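Local coordinates for protein glycoside hydrolase family 12 (Spirochaeta thermophila, PDB 5LU3) that probably takes part in cellulose breakdown as a family 12 cellulase, the chain here being its carbohydrate-binding module of family 64, a type A module, at residues Y3-L8 and L19-D24; E44-D49 and G66-H71. One frame throughout, in Å; residues are numbered along the deposited sequence.

Contact 1 of 2, residues Y3-L8 and L19-D24; sequences YLEMDL and LWKTDD
Leu-4 and Trp-20 pair as parallel neighbours, their CA atoms 4.6 Å apart, and Glu-5 with Lys-21 forms the next bridge. Leu-4 N donates almost straight to Leu-19 O (177° at the hydrogen), Lys-21 N returns a bond to Leu-4 O, and Met-6 N reaches Lys-21 O. Leu-4 thus bonds through N and O to the two residues flanking its partner Trp-20, the sign of parallel pairing.

Beyond the bridges, side-chain oxygens take over. Thr-22 OG1, anti to its own backbone N (chi1 -174°), donates to Met-6 O at 3.0 Å while accepting from Asp-24 N in an ST turn. Asp-24 OD2 takes Leu-8 N at 2.9 Å on its anti lone pair, while Asp-24 OD1 binds the calcium ion together with Asp-23 OD1. Asp-7 is also a calcium-binding residue of this protein, and its OD1 stands 3.8 Å from Asp-24 OD2, a like-charge approach. Water 1 joins Glu-5 OE2, Met-6 O and Asp-23 N; Glu-5 OE2 is also bound by Tyr-67 OH.

Apolar contacts flank the polar ones. Leu-19 CB sits over one face of the Tyr-3 ring, 4.0 Å from its centroid in a CH-pi contact. The extended Lys-21 chain runs past Tyr-3, its CD 4.0 Å from Tyr-3 CB. Met-6 bends at chi2 (72°), and its SD meets Thr-22 CB at 3.8 Å.

Strand 4-5 forms an outer edge of the mixed sheet. Strand 16-22 lies between it and strand 68-74, and Met-6, Leu-8 and Trp-20 reach strand 80-85 of the second sheet.

Contact 2 of 2, residues E44-D49 and G66-H71; sequences EINGND and GYWYIH
A beta-hairpin with a type I' turn from Ile-45 to Asn-48 meets strand 68-74 here, so that the end of strand 42-45 and the start of the turn are both tied to the same neighbour. Glu-44 and His-71 form an antiparallel hydrogen-bonded pair: Glu-44 N donates to His-71 O at 3.0 Å, and His-71 N answers to Glu-44 O at 172°. Ile-45 and Ile-70 make the following non-hydrogen-bonded pair, with CA atoms 4.5 Å apart.

Past this pair, Asn-46 N makes the last main-chain bond, to Tyr-69 O. Phi and psi of 52° and 41° then turn the chain away into the hairpin, and the Asn-46 amide supplies the further links. Asn-46 OD1 takes the place of a backbone acceptor for Tyr-69 N at 2.9 Å, the donor standing above the carbonyl plane, and it also lies at the edge of the Tyr-69 ring. Asn-46 ND2 meets a lone pair of Tyr-67 O in its carbonyl plane, at a long 3.3 Å, with the acceptor tilted slightly from the amide plane of Asn-46; it also donates to Pro-61 O. Both ends of the amide are therefore engaged, which fixes its rotation. Within the hairpin, Ile-45 O accepts Asn-48 N.

On the buried face, Ile-45 and Ile-70 run alongside each other in the same direction, with their CG1 atoms 4.0 Å apart. Ile-45 CG2 approaches Trp-68 CD1 in the plane of the indole, whose NE1 is bound to Val-60 O. On the other face, water 2 lies 2.6 Å from His-71 ND1, in the ring plane, and is weakly bonded to Glu-44 OE2; His-71 NE2 bonds to Glu-17.

Strand 68-74 is central in the mixed sheet, with strand 42-45 on one side and strand 16-22 on the other, while strand 48-49, the hairpin's second arm, forms the outer edge.

From the N terminus, contact 1 closes first: the chain leaves 3-8, forms strand 10-13 of the second sheet, and returns as strand 16-22 to lie parallel to its start. Contact 2 opens at 44-49, after strand 33-40, and closes when the chain, having passed through strand 55-56 of the second sheet, returns at 66-71. The contacts are therefore in series, neither nested nor crossed. In space they adjoin, centres 10 Å apart, because strands 16-22 and 68-74 are neighbours: Ile-70 N lies 2.8 Å from Trp-20 O, a probable hydrogen bond, and Met-6 CE packs on Ile-70 CD1. Together they span the mixed sheet from edge strand 4-5 to the hairpin.

Contact 1 of 2, residues Y3-L8 and L19-D24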
ATOM      1  N   TYR A   3     -11.508   3.972  -6.796  1.00 18.57           N
ATOM      2  CA  TYR A   3     -10.711   3.435  -5.691  1.00 17.06           C
ATOM      3  C   TYR A   3     -11.637   2.679  -4.733  1.00 17.39           C
ATOM      4  O   TYR A   3     -12.571   3.266  -4.157  1.00 23.11           O
ATOM      5  CB  TYR A   3      -9.974   4.540  -4.939  1.00 17.43           C
ATOM      6  CG  TYR A   3      -8.859   5.155  -5.702  1.00 16.09           C
ATOM      7  CD1 TYR A   3      -9.093   6.169  -6.616  1.00 19.10           C
ATOM      8  CD2 TYR A   3      -7.559   4.744  -5.515  1.00 15.73           C
ATOM      9  CE1 TYR A   3      -8.055   6.725  -7.339  1.00 21.59           C
ATOM     10  CE2 TYR A   3      -6.506   5.294  -6.231  1.00 18.89           C
ATOM     11  CZ  TYR A   3      -6.764   6.275  -7.165  1.00 21.42           C
ATOM     12  OH  TYR A   3      -5.754   6.866  -7.892  1.00 30.01           O
ATOM     13  N   LEU A   4     -11.355   1.387  -4.536  1.00 14.09           N
ATOM     14  CA  LEU A   4     -12.179   0.540  -3.694  1.00 15.81           C
ATOM     15  C   LEU A   4     -11.656   0.578  -2.278  1.00 14.19           C
ATOM     16  O   LEU A   4     -10.466   0.367  -2.030  1.00 13.76           O
ATOM     17  CB  LEU A   4     -12.194  -0.889  -4.231  1.00 18.52           C
ATOM     18  CG  LEU A   4     -12.704  -0.963  -5.676  1.00 25.62           C
ATOM     19  CD1 LEU A   4     -12.758  -2.429  -6.092  1.00 29.40           C
ATOM     20  CD2 LEU A   4     -14.064  -0.284  -5.854  1.00 28.64           C
ATOM     21  N   GLU A   5     -12.539   0.858  -1.337  1.00 13.69           N
ATOM     22  CA  GLU A   5     -12.106   0.986   0.045  1.00 13.91           C
ATOM     23  C   GLU A   5     -11.789  -0.367   0.656  1.00 14.04           C
ATOM     24  O   GLU A   5     -12.469  -1.356   0.419  1.00 16.08           O
ATOM     25  CB  GLU A   5     -13.132   1.764   0.884  1.00 16.67           C
ATOM     26  CG  GLU A   5     -12.567   2.151   2.246  1.00 17.27           C
ATOM     27  CD  GLU A   5     -13.342   3.210   2.986  1.00 19.71           C
ATOM     28  OE1 GLU A   5     -14.389   3.666   2.488  1.00 24.14           O
ATOM     29  OE2 GLU A   5     -12.903   3.628   4.084  1.00 20.34           O
ATOM     30  N   MET A   6     -10.706  -0.396   1.416  1.00 12.37           N
ATOM     31  CA  MET A   6     -10.345  -1.552   2.208  1.00 13.24           C
ATOM     32  C   MET A   6      -9.833  -1.141   3.576  1.00 13.14           C
ATOM     33  O   MET A   6      -9.625   0.055   3.856  1.00 13.48           O
ATOM     34  CB  MET A   6      -9.377  -2.443   1.451  1.00 14.66           C
ATOM     35  CG  MET A   6      -8.076  -1.787   1.051  1.00 16.19           C
ATOM     36  SD  MET A   6      -6.895  -1.464   2.406  1.00 15.46           S
ATOM     37  CE  MET A   6      -5.584  -0.739   1.413  1.00 16.46           C
ATOM     38  N   ASP A   7      -9.674  -2.159   4.429  1.00 13.91           N
ATOM     39  CA  ASP A   7      -9.250  -2.005   5.801  1.00 16.14           C
ATOM     40  C   ASP A   7      -7.921  -2.732   5.972  1.00 14.42           C
ATOM     41  O   ASP A   7      -7.689  -3.772   5.349  1.00 13.84           O
ATOM     42  CB  ASP A   7     -10.282  -2.637   6.769  1.00 20.02           C
ATOM     43  CG  ASP A   7     -11.677  -2.051   6.600  1.00 27.18           C
ATOM     44  OD1 ASP A   7     -11.770  -0.801   6.509  1.00 29.76           O
ATOM     45  OD2 ASP A   7     -12.668  -2.828   6.555  1.00 34.64           O
ATOM     46  N   LEU A   8      -7.081  -2.200   6.846  1.00 13.63           N
ATOM     47  CA  LEU A   8      -5.840  -2.880   7.212  1.00 12.26           C
ATOM     48  C   LEU A   8      -6.074  -3.894   8.317  1.00 12.34           C
ATOM     49  O   LEU A   8      -6.998  -3.705   9.147  1.00 14.49           O
ATOM     50  CB  LEU A   8      -4.766  -1.870   7.615  1.00 13.99           C
ATOM     51  CG  LEU A   8      -3.862  -1.395   6.474  1.00 18.02           C
ATOM     52  CD1 LEU A   8      -4.527  -0.952   5.232  1.00 19.92           C
ATOM     53  CD2 LEU A   8      -2.916  -0.319   6.980  1.00 18.43           C
ATOM     54  N   LEU A  19      -6.995  -0.250  -7.911  1.00 12.38           N
ATOM     55  CA  LEU A  19      -7.061   1.018  -7.157  1.00 11.35           C
ATOM     56  C   LEU A  19      -7.755   0.752  -5.830  1.00 11.94           C
ATOM     57  O   LEU A  19      -8.901   0.299  -5.815  1.00 12.45           O
ATOM     58  CB  LEU A  19      -7.838   2.058  -7.950  1.00 13.02           C
ATOM     59  CG  LEU A  19      -7.287   2.380  -9.327  1.00 14.64           C
ATOM     60  CD1 LEU A  19      -8.222   3.337 -10.043  1.00 17.28           C
ATOM     61  CD2 LEU A  19      -5.894   2.967  -9.218  1.00 15.86           C
ATOM     62  N   TRP A  20      -7.083   1.075  -4.722  1.00 11.11           N
ATOM     63  CA  TRP A  20      -7.643   0.859  -3.385  1.00 10.88           C
ATOM     64  C   TRP A  20      -7.517   2.150  -2.601  1.00 10.06           C
ATOM     65  O   TRP A  20      -6.620   2.936  -2.859  1.00 11.54           O
ATOM     66  CB  TRP A  20      -6.910  -0.217  -2.616  1.00 11.92           C
ATOM     67  CG  TRP A  20      -6.919  -1.553  -3.268  1.00 13.08           C
ATOM     68  CD1 TRP A  20      -7.997  -2.258  -3.657  1.00 16.13           C
ATOM     69  CD2 TRP A  20      -5.779  -2.308  -3.670  1.00 12.52           C
ATOM     70  NE1 TRP A  20      -7.608  -3.441  -4.223  1.00 16.76           N
ATOM     71  CE2 TRP A  20      -6.245  -3.496  -4.241  1.00 14.15           C
ATOM     72  CE3 TRP A  20      -4.400  -2.107  -3.563  1.00 13.97           C
ATOM     73  CZ2 TRP A  20      -5.362  -4.493  -4.737  1.00 15.74           C
ATOM     74  CZ3 TRP A  20      -3.536  -3.105  -4.033  1.00 14.26           C
ATOM     75  CH2 TRP A  20      -4.035  -4.266  -4.604  1.00 16.28           C
ATOM     76  N   LYS A  21      -8.378   2.331  -1.605  1.00 10.53           N
ATOM     77  CA  LYS A  21      -8.204   3.433  -0.680  1.00 10.72           C
ATOM     78  C   LYS A  21      -8.452   2.964   0.732  1.00 10.03           C
ATOM     79  O   LYS A  21      -9.190   2.013   0.948  1.00 11.99           O
ATOM     80  CB  LYS A  21      -9.084   4.636  -1.041  1.00 11.62           C
ATOM     81  CG  LYS A  21     -10.567   4.410  -0.901  1.00 12.88           C
ATOM     82  CD  LYS A  21     -11.382   5.612  -1.326  1.00 14.94           C
ATOM     83  CE  LYS A  21     -12.867   5.304  -1.185  1.00 18.49           C
ATOM     84  NZ  LYS A  21     -13.704   6.422  -1.646  1.00 21.13           N
ATOM     85  N   THR A  22      -7.815   3.632   1.682  1.00 10.09           N
ATOM     86  CA  THR A  22      -8.006   3.337   3.083  1.00 10.85           C
ATOM     87  C   THR A  22      -7.757   4.575   3.893  1.00  9.82           C
ATOM     88  O   THR A  22      -6.981   5.433   3.501  1.00  9.72           O
ATOM     89  CB  THR A  22      -7.079   2.179   3.545  1.00 10.88           C
ATOM     90  OG1 THR A  22      -7.365   1.810   4.885  1.00 12.97           O
ATOM     91  CG2 THR A  22      -5.606   2.526   3.417  1.00 11.21           C
ATOM     92  N   ASP A  23      -8.368   4.638   5.066  1.00 10.97           N
ATOM     93  CA  ASP A  23      -8.011   5.663   6.034  1.00 11.98           C
ATOM     94  C   ASP A  23      -7.297   5.062   7.251  1.00 11.13           C
ATOM     95  O   ASP A  23      -7.252   5.717   8.293  1.00 12.94           O
ATOM     96  CB  ASP A  23      -9.202   6.536   6.429  1.00 13.60           C
ATOM     97  CG  ASP A  23     -10.255   5.801   7.211  1.00 15.73           C
ATOM     98  OD1 ASP A  23     -10.168   4.578   7.326  1.00 17.97           O
ATOM     99  OD2 ASP A  23     -11.196   6.463   7.737  1.00 23.23           O
ATOM    100  N   ASP A  24      -6.729   3.847   7.113  1.00 11.31           N
ATOM    101  CA  ASP A  24      -6.270   3.073   8.282  1.00 12.35           C
ATOM    102  C   ASP A  24      -4.760   3.156   8.521  1.00 11.60           C
ATOM    103  O   ASP A  24      -4.271   2.492   9.438  1.00 14.67           O
ATOM    104  CB  ASP A  24      -6.627   1.586   8.107  1.00 13.85           C
ATOM    105  CG  ASP A  24      -8.040   1.276   8.283  1.00 17.69           C
ATOM    106  OD1 ASP A  24      -8.813   2.091   8.806  1.00 20.90           O
ATOM    107  OD2 ASP A  24      -8.428   0.103   7.952  1.00 25.50           O
TER
HETATM  108  O   HOH W   1     -10.614   2.460   5.140  1.00 17.79           O

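Contact 2 of 2, residues E44-D49 and G66-H71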
ATOM      1  N   GLU A  44       2.008   3.009  -6.134  1.00  9.75           N
ATOM      2  CA  GLU A  44       2.004   4.441  -5.901  1.00 11.12           C
ATOM      3  C   GLU A  44       0.954   4.742  -4.832  1.00 10.18           C
ATOM      4  O   GLU A  44      -0.159   4.197  -4.910  1.00 11.75           O
ATOM      5  CB  GLU A  44       1.630   5.178  -7.201  1.00 14.39           C
ATOM      6  CG  GLU A  44       1.998   6.612  -7.285  1.00 20.38           C
ATOM      7  CD  GLU A  44       1.971   7.070  -8.731  1.00 29.52           C
ATOM      8  OE1 GLU A  44       2.814   6.630  -9.539  1.00 36.84           O
ATOM      9  OE2 GLU A  44       1.064   7.834  -9.032  1.00 42.43           O
ATOM     10  N   ILE A  45       1.288   5.582  -3.854  1.00  8.77           N
ATOM     11  CA  ILE A  45       0.329   5.956  -2.793  1.00  9.58           C
ATOM     12  C   ILE A  45       0.341   7.460  -2.688  1.00  8.76           C
ATOM     13  O   ILE A  45       1.386   8.059  -2.412  1.00  9.85           O
ATOM     14  CB  ILE A  45       0.636   5.314  -1.449  1.00 10.53           C
ATOM     15  CG1 ILE A  45       0.833   3.793  -1.587  1.00 11.02           C
ATOM     16  CG2 ILE A  45      -0.482   5.646  -0.463  1.00 11.22           C
ATOM     17  CD1 ILE A  45       1.231   3.122  -0.303  1.00 12.66           C
ATOM     18  N   ASN A  46      -0.808   8.084  -2.991  1.00  9.40           N
ATOM     19  CA  ASN A  46      -0.901   9.541  -2.992  1.00  9.30           C
ATOM     20  C   ASN A  46       0.179  10.222  -3.817  1.00  9.65           C
ATOM     21  O   ASN A  46       0.743  11.226  -3.424  1.00 11.45           O
ATOM     22  CB  ASN A  46      -0.984  10.096  -1.596  1.00  9.15           C
ATOM     23  CG  ASN A  46      -2.198   9.596  -0.854  1.00  8.34           C
ATOM     24  OD1 ASN A  46      -3.217   9.218  -1.465  1.00  9.55           O
ATOM     25  ND2 ASN A  46      -2.104   9.583   0.483  1.00  9.74           N
ATOM     26  N   GLY A  47       0.459   9.618  -4.977  1.00 10.43           N
ATOM     27  CA  GLY A  47       1.460  10.171  -5.882  1.00 10.76           C
ATOM     28  C   GLY A  47       2.905   9.890  -5.559  1.00 11.21           C
ATOM     29  O   GLY A  47       3.787  10.404  -6.264  1.00 16.77           O
ATOM     30  N   ASN A  48       3.145   9.074  -4.539  0.58  9.39           N
ATOM     31  CA  ASN A  48       4.488   8.741  -4.150  0.58  9.64           C
ATOM     32  C   ASN A  48       4.799   7.322  -4.565  0.58  9.97           C
ATOM     33  O   ASN A  48       3.996   6.400  -4.391  0.58 10.27           O
ATOM     34  CB  ASN A  48       4.612   8.870  -2.647  0.58  9.61           C
ATOM     35  CG  ASN A  48       4.258  10.242  -2.189  0.58  9.96           C
ATOM     36  OD1 ASN A  48       5.035  11.175  -2.367  0.58 10.12           O
ATOM     37  ND2 ASN A  48       3.093  10.385  -1.610  0.58 10.23           N
ATOM     38  N   ASP A  49       5.991   7.163  -5.098  1.00 10.45           N
ATOM     39  CA  ASP A  49       6.473   5.874  -5.615  1.00 10.82           C
ATOM     40  C   ASP A  49       7.081   5.024  -4.502  1.00 10.78           C
ATOM     41  O   ASP A  49       8.119   5.380  -3.928  1.00 13.22           O
ATOM     42  CB  ASP A  49       7.522   6.198  -6.670  1.00 12.84           C
ATOM     43  CG  ASP A  49       8.220   5.028  -7.233  1.00 14.56           C
ATOM     44  OD1 ASP A  49       7.837   3.879  -6.976  1.00 15.86           O
ATOM     45  OD2 ASP A  49       9.162   5.305  -8.002  1.00 17.10           O
ATOM     46  N   GLY A  66      -7.523  12.869   4.381  1.00 11.14           N
ATOM     47  CA  GLY A  66      -7.136  11.863   5.358  1.00 11.54           C
ATOM     48  C   GLY A  66      -7.063  10.422   4.857  1.00 11.59           C
ATOM     49  O   GLY A  66      -6.914   9.516   5.643  1.00 14.33           O
ATOM     50  N   TYR A  67      -7.202  10.211   3.563  1.00 10.36           N
ATOM     51  CA  TYR A  67      -7.122   8.893   2.977  1.00  9.52           C
ATOM     52  C   TYR A  67      -5.800   8.647   2.273  1.00  9.39           C
ATOM     53  O   TYR A  67      -5.055   9.550   1.927  1.00  9.59           O
ATOM     54  CB  TYR A  67      -8.283   8.675   1.976  1.00 10.49           C
ATOM     55  CG  TYR A  67      -9.532   8.142   2.631  1.00 12.49           C
ATOM     56  CD1 TYR A  67     -10.353   8.941   3.408  1.00 14.24           C
ATOM     57  CD2 TYR A  67      -9.902   6.828   2.454  1.00 12.69           C
ATOM     58  CE1 TYR A  67     -11.494   8.407   4.011  1.00 16.89           C
ATOM     59  CE2 TYR A  67     -11.004   6.288   3.038  1.00 16.60           C
ATOM     60  CZ  TYR A  67     -11.799   7.061   3.818  1.00 17.37           C
ATOM     61  OH  TYR A  67     -12.907   6.483   4.411  1.00 23.25           O
ATOM     62  N   TRP A  68      -5.546   7.355   2.059  1.00  8.87           N
ATOM     63  CA  TRP A  68      -4.428   6.888   1.256  1.00  8.67           C
ATOM     64  C   TRP A  68      -4.994   6.196   0.018  1.00  9.07           C
ATOM     65  O   TRP A  68      -5.738   5.220   0.141  1.00 10.66           O
ATOM     66  CB  TRP A  68      -3.507   5.947   2.076  1.00  9.52           C
ATOM     67  CG  TRP A  68      -2.749   6.685   3.140  1.00  8.87           C
ATOM     68  CD1 TRP A  68      -1.498   7.180   3.040  1.00  8.99           C
ATOM     69  CD2 TRP A  68      -3.210   7.025   4.439  1.00  9.20           C
ATOM     70  NE1 TRP A  68      -1.126   7.803   4.200  1.00  9.46           N
ATOM     71  CE2 TRP A  68      -2.177   7.734   5.078  1.00  9.08           C
ATOM     72  CE3 TRP A  68      -4.392   6.800   5.128  1.00  9.94           C
ATOM     73  CZ2 TRP A  68      -2.300   8.218   6.389  1.00 10.16           C
ATOM     74  CZ3 TRP A  68      -4.510   7.283   6.426  1.00 10.74           C
ATOM     75  CH2 TRP A  68      -3.471   7.979   7.033  1.00 10.23           C
ATOM     76  N   TYR A  69      -4.627   6.723  -1.152  1.00  9.21           N
ATOM     77  CA  TYR A  69      -5.083   6.250  -2.457  1.00  9.25           C
ATOM     78  C   TYR A  69      -3.951   5.488  -3.122  1.00  9.33           C
ATOM     79  O   TYR A  69      -2.891   6.053  -3.398  1.00 10.33           O
ATOM     80  CB  TYR A  69      -5.495   7.462  -3.313  1.00  9.05           C
ATOM     81  CG  TYR A  69      -6.722   8.145  -2.763  1.00  9.60           C
ATOM     82  CD1 TYR A  69      -8.002   7.746  -3.145  1.00 10.72           C
ATOM     83  CD2 TYR A  69      -6.622   9.190  -1.860  1.00  9.76           C
ATOM     84  CE1 TYR A  69      -9.121   8.340  -2.620  1.00 11.54           C
ATOM     85  CE2 TYR A  69      -7.769   9.778  -1.304  1.00  9.33           C
ATOM     86  CZ  TYR A  69      -9.019   9.365  -1.714  1.00 10.53           C
ATOM     87  OH  TYR A  69     -10.185   9.935  -1.206  1.00 13.04           O
ATOM     88  N   ILE A  70      -4.186   4.193  -3.326  1.00 10.21           N
ATOM     89  CA  ILE A  70      -3.148   3.239  -3.732  1.00  9.65           C
ATOM     90  C   ILE A  70      -3.428   2.730  -5.130  1.00 10.13           C
ATOM     91  O   ILE A  70      -4.534   2.266  -5.411  1.00 11.53           O
ATOM     92  CB  ILE A  70      -3.148   2.055  -2.753  1.00 11.10           C
ATOM     93  CG1 ILE A  70      -2.973   2.527  -1.306  1.00 11.69           C
ATOM     94  CG2 ILE A  70      -2.077   1.047  -3.143  1.00 12.35           C
ATOM     95  CD1 ILE A  70      -3.832   1.796  -0.333  1.00 13.26           C
ATOM     96  N   HIS A  71      -2.401   2.803  -5.974  1.00  9.56           N
ATOM     97  CA  HIS A  71      -2.444   2.240  -7.313  1.00 10.11           C
ATOM     98  C   HIS A  71      -1.403   1.140  -7.400  1.00  9.78           C
ATOM     99  O   HIS A  71      -0.224   1.378  -7.191  1.00 10.71           O
ATOM    100  CB  HIS A  71      -2.132   3.352  -8.299  1.00 12.08           C
ATOM    101  CG  HIS A  71      -2.169   2.951  -9.733  1.00 14.50           C
ATOM    102  ND1 HIS A  71      -1.768   3.820 -10.714  1.00 18.75           N
ATOM    103  CD2 HIS A  71      -2.486   1.792 -10.369  1.00 15.48           C
ATOM    104  CE1 HIS A  71      -1.874   3.242 -11.897  1.00 18.60           C
ATOM    105  NE2 HIS A  71      -2.297   2.008 -11.715  1.00 17.19           N
TER
HETATM  106  O   HOH W   2      -0.498   6.091 -10.462  1.00 40.59           O